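Long-range contacts in cellulase (Uncultured bacterium, PDB 6XSO), which probably hydrolyses internal beta-1,4-glucosidic bonds of cellulose and, as a broad-specificity family 5 endoglucanase, related plant polysaccharides such as xylan: residues A[272-277]-A[322-327]; A[285-290]-A[336-341]; A[309-314]-A[326-331]. All blocks are in the same frame, centred on the assembly; numbering follows the deposited sequence.

Overall arrangement
Followed from the N terminus, the chain first leaves strand 264-270 of the eight-stranded parallel beta/alpha barrel by a loop whose residues 272-277 interaction 1 pins to the beginning of helix 325-341. Helix 279-298 comes next and meets the C-terminal part of that helix in interaction 2; the loops closed by interactions 1 and 2 therefore cross. Strand 304-309 then runs into residues 309-314, whose short closure, interaction 3, is nested within that of interaction 2. All three contacts thus use helix 325-341, which packs outside the barrel after the seventh strand. Interactions 1 and 3 lie about 6 Å apart between centres and share S326 and L327, while the K277–D285 salt bridge joins interactions 1 and 2.

Interaction 1. Residues A[272-277]-A[322-327]; sequences PTIAGK and DARKSL. With LMR ((2S)-2-hydroxybutanedioic acid), chain C.
The methyl CB of A275 sits over one face of the R324 guanidinium, offset toward its rim and 3.7 Å from NH1. Next to this pair, L327 pushes its CD2 branch against the backbone of the opposite loop, 3.6 Å from I274 O and 3.7 Å from K277 O. The methyls I274 CD1 and L327 CD2 approach more loosely, at 4.4 Å. No hydrogen bond joins the two segments directly, and the polar ends are held by other partners. R324 NE, put in place by the bend at chi3 (56°), gives a weak hydrogen bond of 3.3 Å to O1A of the bound malate, which lies near the guanidinium plane at its edge, whereas NH1 forms a salt bridge with D320. The surface that receives L327 is shaped by a type II beta turn from I274 to K277, closed by the 3.1 Å bond from K277 N to I274 O, with G276 at its third position in a left-handed conformation. K277 NZ folds back to T273 O at 3.0 Å and also forms a salt bridge with D285 on helix 279-298. R324 itself breaks the path between helices 320-323 and 325-341 and occupies the N-cap position of the second. The contact thus joins the loop after the sixth strand to the start of helix 325-341, within the TIM barrel.

Interaction 2. Residues A[285-290]-A[336-341]; sequences DTRDLM and VAQAKA
The guanidinium of R287 and the side-chain amide of Q338 lie almost parallel, their planes 8° apart, with Q338 NE2 over one face of the guanidinium and R287 NH1 3.5 Å from Q338 CD. The opposite face of the amide takes the methyl CG2 of T286, 3.7 Å from CD, so the flat group is held between a charged plane and an apolar one. Q338 OE1 lies 3.2 Å from R287 CA. The CA–CB bond of Q338 already points toward helix 279-298, and the chain runs on extended beyond CG into this slot. NE2 is gripped by D334 in its own helix and by the backbone O of R283 in the other, and these two bonds fix the rotation of the amide. Deeper in the interface, the methyl CE of M290 lies 3.8 Å from A339 CB, while its CG rests on Q338 CB; L342, I344 and I306 also pack against M290. The two helical segments run in nearly the same direction, their axes 10.1 Å apart at closest approach and crossing at -27°, as neighbouring outer helices of a beta/alpha barrel do. Although R287 NH1 and Q338 OE1 are 3.3 Å apart, their angle is too poor for a hydrogen bond; R287, which is exposed, therefore contributes packing and perhaps favourable electrostatics, with the specific polar link carried by Q338 and the R283 carbonyl.

Interaction 3. Residues A[309-314]-A[326-331]; sequences WSTSNV and SLMFQF
S310 OG is hydrogen-bonded to the hydroxyl of Y348 on strand 345-349, and the methyl CE of M328 closes on the same oxygen at 3.9 Å. M328 reaches it as a fully extended chain: CG is anti to the backbone N (chi1 -179°) and the later torsions are also near 180°, so the thioether spans the distance from helix to loop. The larger part of the contact belongs to F331, whose ring corner CE2 lies in the plane of the W309 indole at its edge, 3.7 Å from CZ3. The two rings are oblique, with planes at 63° and centroids 5.9 Å apart. The methyl CG2 of T311 touches the same corner, 3.8 Å from F331 CE2, while T311 OG1 is hydrogen-bonded to D320. W309 ends the seventh strand of the TIM barrel, and the loop after it departs from the C-terminal rim of the barrel, the rim on which family 5 glycosidases carry their active site. F331, on helix 325-341, packs against the start of this loop. W309 in turn stacks on F335, one helical turn beyond F331, and meets Y348 edge-to-face. An alanine in place of F331 would probably open a gap where the ring now meets W309 CZ3 and T311 CG2, and deprive the indole edge of that contact. S310 O is buried here without a hydrogen-bonding partner, 3.9 Å from F331 CE2. Further along, a type I beta turn from T311 to V314 is closed by V314 N to T311 O at 3.1 Å, and N313 ND2 bonds to D320.

Interaction 1. Residues A[272-277]-A[322-327]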
ATOM      1  N   PRO A 272     -13.317  -7.519   2.202  1.00 22.01           N
ATOM      2  CA  PRO A 272     -14.628  -7.806   2.794  1.00 22.73           C
ATOM      3  C   PRO A 272     -15.070  -9.238   2.542  1.00 23.59           C
ATOM      4  O   PRO A 272     -14.749  -9.843   1.519  1.00 21.98           O
ATOM      5  CB  PRO A 272     -15.569  -6.835   2.070  1.00 25.07           C
ATOM      6  CG  PRO A 272     -14.699  -5.803   1.460  1.00 22.16           C
ATOM      7  CD  PRO A 272     -13.360  -6.435   1.212  1.00 21.20           C
ATOM      8  N   THR A 273     -15.894  -9.742   3.450  1.00 22.81           N
ATOM      9  CA  THR A 273     -16.505 -11.049   3.270  1.00 22.23           C
ATOM     10  C   THR A 273     -17.757 -10.913   2.411  1.00 24.43           C
ATOM     11  O   THR A 273     -18.647 -10.111   2.717  1.00 25.71           O
ATOM     12  CB  THR A 273     -16.860 -11.642   4.629  1.00 25.37           C
ATOM     13  OG1 THR A 273     -15.682 -11.785   5.439  1.00 27.76           O
ATOM     14  CG2 THR A 273     -17.475 -13.006   4.458  1.00 25.61           C
ATOM     15  N   ILE A 274     -17.819 -11.682   1.326  1.00 22.24           N
ATOM     16  CA  ILE A 274     -19.021 -11.743   0.503  1.00 23.41           C
ATOM     17  C   ILE A 274     -19.694 -13.105   0.558  1.00 25.10           C
ATOM     18  O   ILE A 274     -20.904 -13.189   0.307  1.00 25.52           O
ATOM     19  CB  ILE A 274     -18.762 -11.314  -0.956  1.00 23.68           C
ATOM     20  CG1 ILE A 274     -17.852 -12.301  -1.689  1.00 22.62           C
ATOM     21  CG2 ILE A 274     -18.194  -9.899  -0.996  1.00 24.94           C
ATOM     22  CD1 ILE A 274     -17.786 -12.057  -3.225  1.00 24.75           C
ATOM     23  N   ALA A 275     -18.973 -14.163   0.906  1.00 22.89           N
ATOM     24  CA  ALA A 275     -19.592 -15.479   0.981  1.00 24.20           C
ATOM     25  C   ALA A 275     -20.668 -15.515   2.057  1.00 28.24           C
ATOM     26  O   ALA A 275     -20.469 -15.035   3.178  1.00 29.26           O
ATOM     27  CB  ALA A 275     -18.516 -16.526   1.259  1.00 28.34           C
ATOM     28  N   GLY A 276     -21.817 -16.083   1.711  1.00 27.95           N
ATOM     29  CA  GLY A 276     -22.936 -16.177   2.621  1.00 29.81           C
ATOM     30  C   GLY A 276     -23.794 -14.940   2.698  1.00 34.34           C
ATOM     31  O   GLY A 276     -24.734 -14.908   3.501  1.00 37.45           O
ATOM     32  N   LYS A 277     -23.509 -13.927   1.890  1.00 27.63           N
ATOM     33  CA  LYS A 277     -24.246 -12.678   1.907  1.00 24.65           C
ATOM     34  C   LYS A 277     -24.961 -12.449   0.583  1.00 26.34           C
ATOM     35  O   LYS A 277     -24.532 -12.923  -0.477  1.00 29.41           O
ATOM     36  CB  LYS A 277     -23.309 -11.499   2.162  1.00 25.55           C
ATOM     37  CG  LYS A 277     -22.640 -11.537   3.522  1.00 27.86           C
ATOM     38  CD  LYS A 277     -21.751 -10.344   3.728  1.00 29.63           C
ATOM     39  CE  LYS A 277     -21.028 -10.437   5.069  1.00 30.77           C
ATOM     40  NZ  LYS A 277     -20.097  -9.294   5.264  1.00 39.41           N
ATOM     41  N   ASP A 322     -13.511 -18.400  -7.877  1.00 25.01           N
ATOM     42  CA  ASP A 322     -13.898 -19.725  -8.328  1.00 24.46           C
ATOM     43  C   ASP A 322     -15.301 -20.098  -7.862  1.00 25.82           C
ATOM     44  O   ASP A 322     -16.089 -20.650  -8.638  1.00 27.14           O
ATOM     45  CB  ASP A 322     -12.892 -20.759  -7.811  1.00 32.17           C
ATOM     46  CG  ASP A 322     -11.588 -20.754  -8.597  1.00 49.37           C
ATOM     47  OD1 ASP A 322     -11.585 -20.308  -9.765  1.00 46.31           O
ATOM     48  OD2 ASP A 322     -10.563 -21.204  -8.043  1.00 60.13           O
ATOM     49  N   ALA A 323     -15.637 -19.786  -6.613  1.00 24.09           N
ATOM     50  CA  ALA A 323     -16.846 -20.335  -6.018  1.00 27.25           C
ATOM     51  C   ALA A 323     -18.096 -19.504  -6.261  1.00 21.84           C
ATOM     52  O   ALA A 323     -19.200 -20.066  -6.240  1.00 23.12           O
ATOM     53  CB  ALA A 323     -16.676 -20.487  -4.506  1.00 25.11           C
ATOM     54  N   ARG A 324     -17.965 -18.192  -6.427  1.00 23.67           N
ATOM     55  CA  ARG A 324     -19.114 -17.288  -6.539  1.00 23.80           C
ATOM     56  C   ARG A 324     -18.702 -16.095  -7.399  1.00 23.59           C
ATOM     57  O   ARG A 324     -18.698 -14.938  -6.964  1.00 21.93           O
ATOM     58  CB  ARG A 324     -19.628 -16.891  -5.155  1.00 21.36           C
ATOM     59  CG  ARG A 324     -18.579 -16.378  -4.160  1.00 20.05           C
ATOM     60  CD  ARG A 324     -19.092 -16.284  -2.705  1.00 23.32           C
ATOM     61  NE  ARG A 324     -19.593 -17.572  -2.253  1.00 23.54           N
ATOM     62  CZ  ARG A 324     -18.835 -18.567  -1.799  1.00 23.96           C
ATOM     63  NH1 ARG A 324     -17.515 -18.417  -1.704  1.00 26.31           N
ATOM     64  NH2 ARG A 324     -19.395 -19.726  -1.463  1.00 28.58           N
ATOM     65  N   LYS A 325     -18.316 -16.392  -8.644  1.00 23.11           N
ATOM     66  CA  LYS A 325     -17.682 -15.393  -9.492  1.00 22.06           C
ATOM     67  C   LYS A 325     -18.617 -14.234  -9.791  1.00 22.00           C
ATOM     68  O   LYS A 325     -18.211 -13.064  -9.710  1.00 22.37           O
ATOM     69  CB  LYS A 325     -17.196 -16.038 -10.787  1.00 24.07           C
ATOM     70  CG  LYS A 325     -16.488 -15.054 -11.734  1.00 25.32           C
ATOM     71  CD  LYS A 325     -16.083 -15.725 -13.031  1.00 29.92           C
ATOM     72  CE  LYS A 325     -14.894 -16.671 -12.848  1.00 39.86           C
ATOM     73  NZ  LYS A 325     -14.257 -16.991 -14.178  1.00 41.37           N
ATOM     74  N   SER A 326     -19.873 -14.524 -10.124  1.00 24.16           N
ATOM     75  CA  SER A 326     -20.793 -13.436 -10.434  1.00 23.95           C
ATOM     76  C   SER A 326     -21.022 -12.537  -9.228  1.00 22.92           C
ATOM     77  O   SER A 326     -21.038 -11.308  -9.363  1.00 24.19           O
ATOM     78  CB  SER A 326     -22.123 -13.980 -10.931  1.00 28.58           C
ATOM     79  OG  SER A 326     -23.019 -12.895 -11.126  1.00 30.07           O
ATOM     80  N   LEU A 327     -21.216 -13.124  -8.039  1.00 22.79           N
ATOM     81  CA  LEU A 327     -21.363 -12.297  -6.844  1.00 22.86           C
ATOM     82  C   LEU A 327     -20.111 -11.458  -6.612  1.00 21.34           C
ATOM     83  O   LEU A 327     -20.196 -10.275  -6.249  1.00 22.02           O
ATOM     84  CB  LEU A 327     -21.640 -13.165  -5.621  1.00 25.75           C
ATOM     85  CG  LEU A 327     -22.051 -12.396  -4.371  1.00 24.96           C
ATOM     86  CD1 LEU A 327     -23.454 -11.800  -4.491  1.00 28.43           C
ATOM     87  CD2 LEU A 327     -21.978 -13.316  -3.158  1.00 27.03           C
TER
HETATM   88  C1  LMR C 401     -23.542 -17.065  -3.603  1.00 44.92           C
HETATM   89  O1A LMR C 401     -22.679 -17.995  -3.480  1.00 43.06           O
HETATM   90  O1B LMR C 401     -24.108 -16.563  -2.600  1.00 62.98           O
HETATM   91  C2  LMR C 401     -23.907 -16.529  -4.990  1.00 40.64           C
HETATM   92  O2  LMR C 401     -23.298 -17.416  -5.882  1.00 40.26           O
HETATM   93  C3  LMR C 401     -25.404 -16.447  -5.216  1.00 40.87           C
HETATM   94  C4  LMR C 401     -25.654 -16.118  -6.690  1.00 43.98           C
HETATM   95  O4A LMR C 401     -26.788 -16.348  -7.194  1.00 38.19           O
HETATM   96  O4B LMR C 401     -24.747 -15.622  -7.420  1.00 43.65           O

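Interaction 2. Residues A[285-290]-A[336-341]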
ATOM      1  N   ASP A 285     -22.521  -3.229   3.407  1.00 25.31           N
ATOM      2  CA  ASP A 285     -21.231  -3.343   4.069  1.00 23.57           C
ATOM      3  C   ASP A 285     -20.214  -2.403   3.433  1.00 20.14           C
ATOM      4  O   ASP A 285     -19.409  -1.768   4.123  1.00 22.23           O
ATOM      5  CB  ASP A 285     -20.693  -4.765   3.944  1.00 23.25           C
ATOM      6  CG  ASP A 285     -21.384  -5.753   4.842  1.00 33.90           C
ATOM      7  OD1 ASP A 285     -22.049  -5.357   5.834  1.00 35.47           O
ATOM      8  OD2 ASP A 285     -21.244  -6.962   4.542  1.00 32.76           O
ATOM      9  N   THR A 286     -20.212  -2.322   2.107  1.00 21.08           N
ATOM     10  CA  THR A 286     -19.285  -1.419   1.441  1.00 19.10           C
ATOM     11  C   THR A 286     -19.605   0.032   1.773  1.00 21.09           C
ATOM     12  O   THR A 286     -18.695   0.837   2.009  1.00 21.23           O
ATOM     13  CB  THR A 286     -19.321  -1.689  -0.063  1.00 19.78           C
ATOM     14  OG1 THR A 286     -18.768  -2.994  -0.310  1.00 21.20           O
ATOM     15  CG2 THR A 286     -18.528  -0.637  -0.827  1.00 19.41           C
ATOM     16  N   ARG A 287     -20.895   0.374   1.832  1.00 21.22           N
ATOM     17  CA  ARG A 287     -21.288   1.729   2.206  1.00 22.58           C
ATOM     18  C   ARG A 287     -20.806   2.060   3.617  1.00 23.04           C
ATOM     19  O   ARG A 287     -20.338   3.174   3.877  1.00 23.61           O
ATOM     20  CB  ARG A 287     -22.809   1.892   2.107  1.00 25.93           C
ATOM     21  CG  ARG A 287     -23.263   3.349   2.114  1.00 27.48           C
ATOM     22  CD  ARG A 287     -24.748   3.501   1.717  1.00 36.21           C
ATOM     23  NE  ARG A 287     -25.219   2.398   0.874  1.00 54.18           N
ATOM     24  CZ  ARG A 287     -24.975   2.273  -0.431  1.00 56.66           C
ATOM     25  NH1 ARG A 287     -24.264   3.184  -1.085  1.00 50.96           N
ATOM     26  NH2 ARG A 287     -25.440   1.216  -1.083  1.00 55.28           N
ATOM     27  N   ASP A 288     -20.882   1.094   4.534  1.00 23.20           N
ATOM     28  CA  ASP A 288     -20.420   1.332   5.901  1.00 25.35           C
ATOM     29  C   ASP A 288     -18.914   1.548   5.931  1.00 24.21           C
ATOM     30  O   ASP A 288     -18.428   2.454   6.619  1.00 24.30           O
ATOM     31  CB  ASP A 288     -20.810   0.145   6.782  1.00 24.98           C
ATOM     32  CG  ASP A 288     -20.177   0.210   8.168  1.00 36.81           C
ATOM     33  OD1 ASP A 288     -20.606   1.073   8.956  1.00 42.32           O
ATOM     34  OD2 ASP A 288     -19.259  -0.595   8.464  1.00 38.27           O
ATOM     35  N   LEU A 289     -18.167   0.721   5.196  1.00 21.23           N
ATOM     36  CA  LEU A 289     -16.725   0.906   5.080  1.00 20.53           C
ATOM     37  C   LEU A 289     -16.399   2.303   4.569  1.00 22.28           C
ATOM     38  O   LEU A 289     -15.585   3.026   5.160  1.00 21.53           O
ATOM     39  CB  LEU A 289     -16.146  -0.155   4.138  1.00 20.50           C
ATOM     40  CG  LEU A 289     -14.757   0.093   3.540  1.00 24.15           C
ATOM     41  CD1 LEU A 289     -13.700   0.011   4.622  1.00 29.46           C
ATOM     42  CD2 LEU A 289     -14.410  -0.893   2.442  1.00 28.58           C
ATOM     43  N   MET A 290     -17.032   2.704   3.470  1.00 21.38           N
ATOM     44  CA  MET A 290     -16.721   4.001   2.893  1.00 21.34           C
ATOM     45  C   MET A 290     -17.135   5.129   3.828  1.00 23.16           C
ATOM     46  O   MET A 290     -16.442   6.154   3.901  1.00 21.90           O
ATOM     47  CB  MET A 290     -17.410   4.149   1.536  1.00 19.15           C
ATOM     48  CG  MET A 290     -17.005   3.110   0.499  1.00 20.91           C
ATOM     49  SD  MET A 290     -15.264   3.194   0.061  1.00 21.87           S
ATOM     50  CE  MET A 290     -15.064   1.687  -0.907  1.00 20.31           C
ATOM     51  N   VAL A 336     -15.835  -0.460  -6.502  1.00 20.41           N
ATOM     52  CA  VAL A 336     -15.127   0.544  -7.290  1.00 20.33           C
ATOM     53  C   VAL A 336     -15.970   1.799  -7.423  1.00 22.08           C
ATOM     54  O   VAL A 336     -15.457   2.915  -7.304  1.00 20.66           O
ATOM     55  CB  VAL A 336     -14.721  -0.040  -8.656  1.00 21.15           C
ATOM     56  CG1 VAL A 336     -14.212   1.052  -9.595  1.00 23.37           C
ATOM     57  CG2 VAL A 336     -13.627  -1.100  -8.439  1.00 20.44           C
ATOM     58  N   ALA A 337     -17.274   1.639  -7.678  1.00 20.27           N
ATOM     59  CA  ALA A 337     -18.156   2.787  -7.856  1.00 20.20           C
ATOM     60  C   ALA A 337     -18.278   3.599  -6.572  1.00 19.07           C
ATOM     61  O   ALA A 337     -18.232   4.838  -6.607  1.00 21.09           O
ATOM     62  CB  ALA A 337     -19.543   2.333  -8.303  1.00 21.65           C
ATOM     63  N   GLN A 338     -18.485   2.928  -5.436  1.00 20.70           N
ATOM     64  CA  GLN A 338     -18.639   3.685  -4.195  1.00 19.65           C
ATOM     65  C   GLN A 338     -17.349   4.426  -3.856  1.00 20.56           C
ATOM     66  O   GLN A 338     -17.382   5.579  -3.409  1.00 21.11           O
ATOM     67  CB  GLN A 338     -19.091   2.779  -3.043  1.00 20.81           C
ATOM     68  CG  GLN A 338     -20.509   2.235  -3.158  1.00 21.48           C
ATOM     69  CD  GLN A 338     -21.080   1.849  -1.801  1.00 27.49           C
ATOM     70  OE1 GLN A 338     -21.018   2.621  -0.846  1.00 25.91           O
ATOM     71  NE2 GLN A 338     -21.629   0.645  -1.712  1.00 22.46           N
ATOM     72  N   ALA A 339     -16.201   3.786  -4.085  1.00 18.66           N
ATOM     73  CA  ALA A 339     -14.917   4.450  -3.872  1.00 18.03           C
ATOM     74  C   ALA A 339     -14.764   5.648  -4.797  1.00 20.19           C
ATOM     75  O   ALA A 339     -14.371   6.736  -4.357  1.00 20.49           O
ATOM     76  CB  ALA A 339     -13.786   3.437  -4.082  1.00 18.54           C
ATOM     77  N   LYS A 340     -15.129   5.488  -6.074  1.00 20.82           N
ATOM     78  CA  LYS A 340     -14.961   6.571  -7.038  1.00 19.93           C
ATOM     79  C   LYS A 340     -15.788   7.793  -6.656  1.00 20.46           C
ATOM     80  O   LYS A 340     -15.330   8.934  -6.810  1.00 22.21           O
ATOM     81  CB  LYS A 340     -15.332   6.075  -8.441  1.00 21.54           C
ATOM     82  CG  LYS A 340     -15.117   7.088  -9.588  1.00 21.67           C
ATOM     83  CD  LYS A 340     -15.598   6.545 -10.924  1.00 23.74           C
ATOM     84  CE  LYS A 340     -15.225   7.505 -12.066  1.00 27.57           C
ATOM     85  NZ  LYS A 340     -15.809   7.091 -13.380  1.00 28.82           N
ATOM     86  N   ALA A 341     -17.011   7.572  -6.166  1.00 20.12           N
ATOM     87  CA  ALA A 341     -17.874   8.686  -5.795  1.00 21.71           C
ATOM     88  C   ALA A 341     -17.272   9.524  -4.672  1.00 24.27           C
ATOM     89  O   ALA A 341     -17.565  10.721  -4.578  1.00 26.08           O
ATOM     90  CB  ALA A 341     -19.258   8.169  -5.413  1.00 20.74           C
TER

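Interaction 3. Residues A[309-314]-A[326-331]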
ATOM      1  N   TRP A 309      -7.173  -4.492  -2.028  1.00 17.50           N
ATOM      2  CA  TRP A 309      -8.488  -5.075  -1.821  1.00 18.55           C
ATOM      3  C   TRP A 309      -8.664  -6.317  -2.679  1.00 19.34           C
ATOM      4  O   TRP A 309      -7.958  -6.533  -3.668  1.00 18.89           O
ATOM      5  CB  TRP A 309      -9.620  -4.089  -2.114  1.00 18.28           C
ATOM      6  CG  TRP A 309      -9.749  -3.727  -3.594  1.00 17.05           C
ATOM      7  CD1 TRP A 309      -8.882  -2.956  -4.323  1.00 19.02           C
ATOM      8  CD2 TRP A 309     -10.798  -4.109  -4.498  1.00 17.91           C
ATOM      9  NE1 TRP A 309      -9.324  -2.840  -5.625  1.00 17.92           N
ATOM     10  CE2 TRP A 309     -10.494  -3.533  -5.753  1.00 18.06           C
ATOM     11  CE3 TRP A 309     -11.953  -4.881  -4.371  1.00 19.73           C
ATOM     12  CZ2 TRP A 309     -11.308  -3.696  -6.864  1.00 18.08           C
ATOM     13  CZ3 TRP A 309     -12.775  -5.032  -5.481  1.00 18.73           C
ATOM     14  CH2 TRP A 309     -12.442  -4.444  -6.706  1.00 20.05           C
ATOM     15  N   SER A 310      -9.631  -7.129  -2.249  1.00 19.59           N
ATOM     16  CA  SER A 310     -10.175  -8.307  -2.919  1.00 19.38           C
ATOM     17  C   SER A 310     -11.295  -8.736  -1.968  1.00 20.41           C
ATOM     18  O   SER A 310     -11.835  -7.899  -1.232  1.00 22.39           O
ATOM     19  CB  SER A 310      -9.136  -9.378  -3.183  1.00 19.85           C
ATOM     20  OG  SER A 310      -9.752 -10.441  -3.915  1.00 20.60           O
ATOM     21  N   THR A 311     -11.659 -10.013  -1.946  1.00 21.35           N
ATOM     22  CA  THR A 311     -12.608 -10.503  -0.957  1.00 20.71           C
ATOM     23  C   THR A 311     -11.860 -11.295   0.102  1.00 22.09           C
ATOM     24  O   THR A 311     -10.667 -11.579  -0.024  1.00 22.56           O
ATOM     25  CB  THR A 311     -13.684 -11.392  -1.578  1.00 21.70           C
ATOM     26  OG1 THR A 311     -13.062 -12.589  -2.060  1.00 26.40           O
ATOM     27  CG2 THR A 311     -14.392 -10.667  -2.692  1.00 22.62           C
ATOM     28  N   SER A 312     -12.592 -11.687   1.144  1.00 23.23           N
ATOM     29  CA  SER A 312     -11.972 -12.352   2.280  1.00 22.24           C
ATOM     30  C   SER A 312     -11.381 -13.705   1.917  1.00 25.89           C
ATOM     31  O   SER A 312     -10.517 -14.201   2.643  1.00 25.73           O
ATOM     32  CB  SER A 312     -13.006 -12.539   3.389  1.00 23.32           C
ATOM     33  OG  SER A 312     -14.025 -13.440   2.977  1.00 24.93           O
ATOM     34  N   ASN A 313     -11.808 -14.309   0.812  1.00 24.74           N
ATOM     35  CA  ASN A 313     -11.302 -15.610   0.402  1.00 22.84           C
ATOM     36  C   ASN A 313     -10.201 -15.516  -0.656  1.00 23.78           C
ATOM     37  O   ASN A 313      -9.868 -16.525  -1.279  1.00 24.99           O
ATOM     38  CB  ASN A 313     -12.461 -16.482  -0.084  1.00 23.61           C
ATOM     39  CG  ASN A 313     -13.362 -16.945   1.054  1.00 25.66           C
ATOM     40  OD1 ASN A 313     -12.903 -17.260   2.162  1.00 27.77           O
ATOM     41  ND2 ASN A 313     -14.662 -16.991   0.787  1.00 26.32           N
ATOM     42  N   VAL A 314      -9.602 -14.339  -0.831  1.00 23.35           N
ATOM     43  CA  VAL A 314      -8.544 -14.160  -1.825  1.00 24.96           C
ATOM     44  C   VAL A 314      -7.447 -15.214  -1.687  1.00 26.04           C
ATOM     45  O   VAL A 314      -6.909 -15.699  -2.690  1.00 30.84           O
ATOM     46  CB  VAL A 314      -7.985 -12.722  -1.749  1.00 28.60           C
ATOM     47  CG1 VAL A 314      -7.306 -12.445  -0.415  1.00 30.08           C
ATOM     48  CG2 VAL A 314      -7.045 -12.457  -2.928  1.00 31.75           C
ATOM     49  N   SER A 326     -19.873 -14.524 -10.124  1.00 24.16           N
ATOM     50  CA  SER A 326     -20.793 -13.436 -10.434  1.00 23.95           C
ATOM     51  C   SER A 326     -21.022 -12.537  -9.228  1.00 22.92           C
ATOM     52  O   SER A 326     -21.038 -11.308  -9.363  1.00 24.19           O
ATOM     53  CB  SER A 326     -22.123 -13.980 -10.931  1.00 28.58           C
ATOM     54  OG  SER A 326     -23.019 -12.895 -11.126  1.00 30.07           O
ATOM     55  N   LEU A 327     -21.216 -13.124  -8.039  1.00 22.79           N
ATOM     56  CA  LEU A 327     -21.363 -12.297  -6.844  1.00 22.86           C
ATOM     57  C   LEU A 327     -20.111 -11.458  -6.612  1.00 21.34           C
ATOM     58  O   LEU A 327     -20.196 -10.275  -6.249  1.00 22.02           O
ATOM     59  CB  LEU A 327     -21.640 -13.165  -5.621  1.00 25.75           C
ATOM     60  CG  LEU A 327     -22.051 -12.396  -4.371  1.00 24.96           C
ATOM     61  CD1 LEU A 327     -23.454 -11.800  -4.491  1.00 28.43           C
ATOM     62  CD2 LEU A 327     -21.978 -13.316  -3.158  1.00 27.03           C
ATOM     63  N   MET A 328     -18.933 -12.044  -6.859  1.00 20.18           N
ATOM     64  CA  MET A 328     -17.701 -11.286  -6.720  1.00 19.86           C
ATOM     65  C   MET A 328     -17.671 -10.112  -7.692  1.00 20.11           C
ATOM     66  O   MET A 328     -17.250  -9.001  -7.332  1.00 20.55           O
ATOM     67  CB  MET A 328     -16.487 -12.188  -6.944  1.00 22.69           C
ATOM     68  CG  MET A 328     -15.201 -11.436  -6.775  1.00 22.89           C
ATOM     69  SD  MET A 328     -13.797 -12.520  -6.992  1.00 26.77           S
ATOM     70  CE  MET A 328     -12.470 -11.384  -6.613  1.00 24.01           C
ATOM     71  N   PHE A 329     -18.083 -10.345  -8.943  1.00 20.86           N
ATOM     72  CA  PHE A 329     -18.102  -9.276  -9.935  1.00 20.87           C
ATOM     73  C   PHE A 329     -19.117  -8.189  -9.575  1.00 22.38           C
ATOM     74  O   PHE A 329     -18.869  -7.008  -9.836  1.00 22.75           O
ATOM     75  CB  PHE A 329     -18.382  -9.860 -11.324  1.00 22.35           C
ATOM     76  CG  PHE A 329     -17.215 -10.628 -11.940  1.00 22.21           C
ATOM     77  CD1 PHE A 329     -16.009 -10.814 -11.284  1.00 23.68           C
ATOM     78  CD2 PHE A 329     -17.339 -11.152 -13.205  1.00 25.89           C
ATOM     79  CE1 PHE A 329     -14.960 -11.516 -11.898  1.00 24.51           C
ATOM     80  CE2 PHE A 329     -16.298 -11.839 -13.809  1.00 26.22           C
ATOM     81  CZ  PHE A 329     -15.131 -12.027 -13.169  1.00 25.48           C
ATOM     82  N   GLN A 330     -20.265  -8.565  -9.002  0.53 22.42           N
ATOM     83  CA  GLN A 330     -21.218  -7.554  -8.548  0.53 20.96           C
ATOM     84  C   GLN A 330     -20.636  -6.750  -7.394  0.53 23.24           C
ATOM     85  O   GLN A 330     -20.875  -5.540  -7.284  0.53 21.81           O
ATOM     86  CB  GLN A 330     -22.528  -8.219  -8.130  0.53 23.03           C
ATOM     87  CG  GLN A 330     -23.174  -9.017  -9.240  0.53 24.38           C
ATOM     88  CD  GLN A 330     -24.268  -9.934  -8.726  0.53 23.73           C
ATOM     89  OE1 GLN A 330     -25.167  -9.502  -7.997  0.53 28.06           O
ATOM     90  NE2 GLN A 330     -24.195 -11.210  -9.092  0.53 30.66           N
ATOM     91  N   PHE A 331     -19.866  -7.414  -6.530  1.00 21.60           N
ATOM     92  CA  PHE A 331     -19.166  -6.723  -5.454  1.00 20.82           C
ATOM     93  C   PHE A 331     -18.154  -5.737  -6.026  1.00 18.63           C
ATOM     94  O   PHE A 331     -18.085  -4.577  -5.593  1.00 20.44           O
ATOM     95  CB  PHE A 331     -18.490  -7.762  -4.532  1.00 19.55           C
ATOM     96  CG  PHE A 331     -17.344  -7.209  -3.722  1.00 20.37           C
ATOM     97  CD1 PHE A 331     -17.588  -6.360  -2.663  1.00 20.23           C
ATOM     98  CD2 PHE A 331     -16.038  -7.537  -4.029  1.00 21.81           C
ATOM     99  CE1 PHE A 331     -16.550  -5.837  -1.918  1.00 18.75           C
ATOM    100  CE2 PHE A 331     -14.990  -7.009  -3.301  1.00 21.98           C
ATOM    101  CZ  PHE A 331     -15.249  -6.170  -2.238  1.00 18.95           C
TER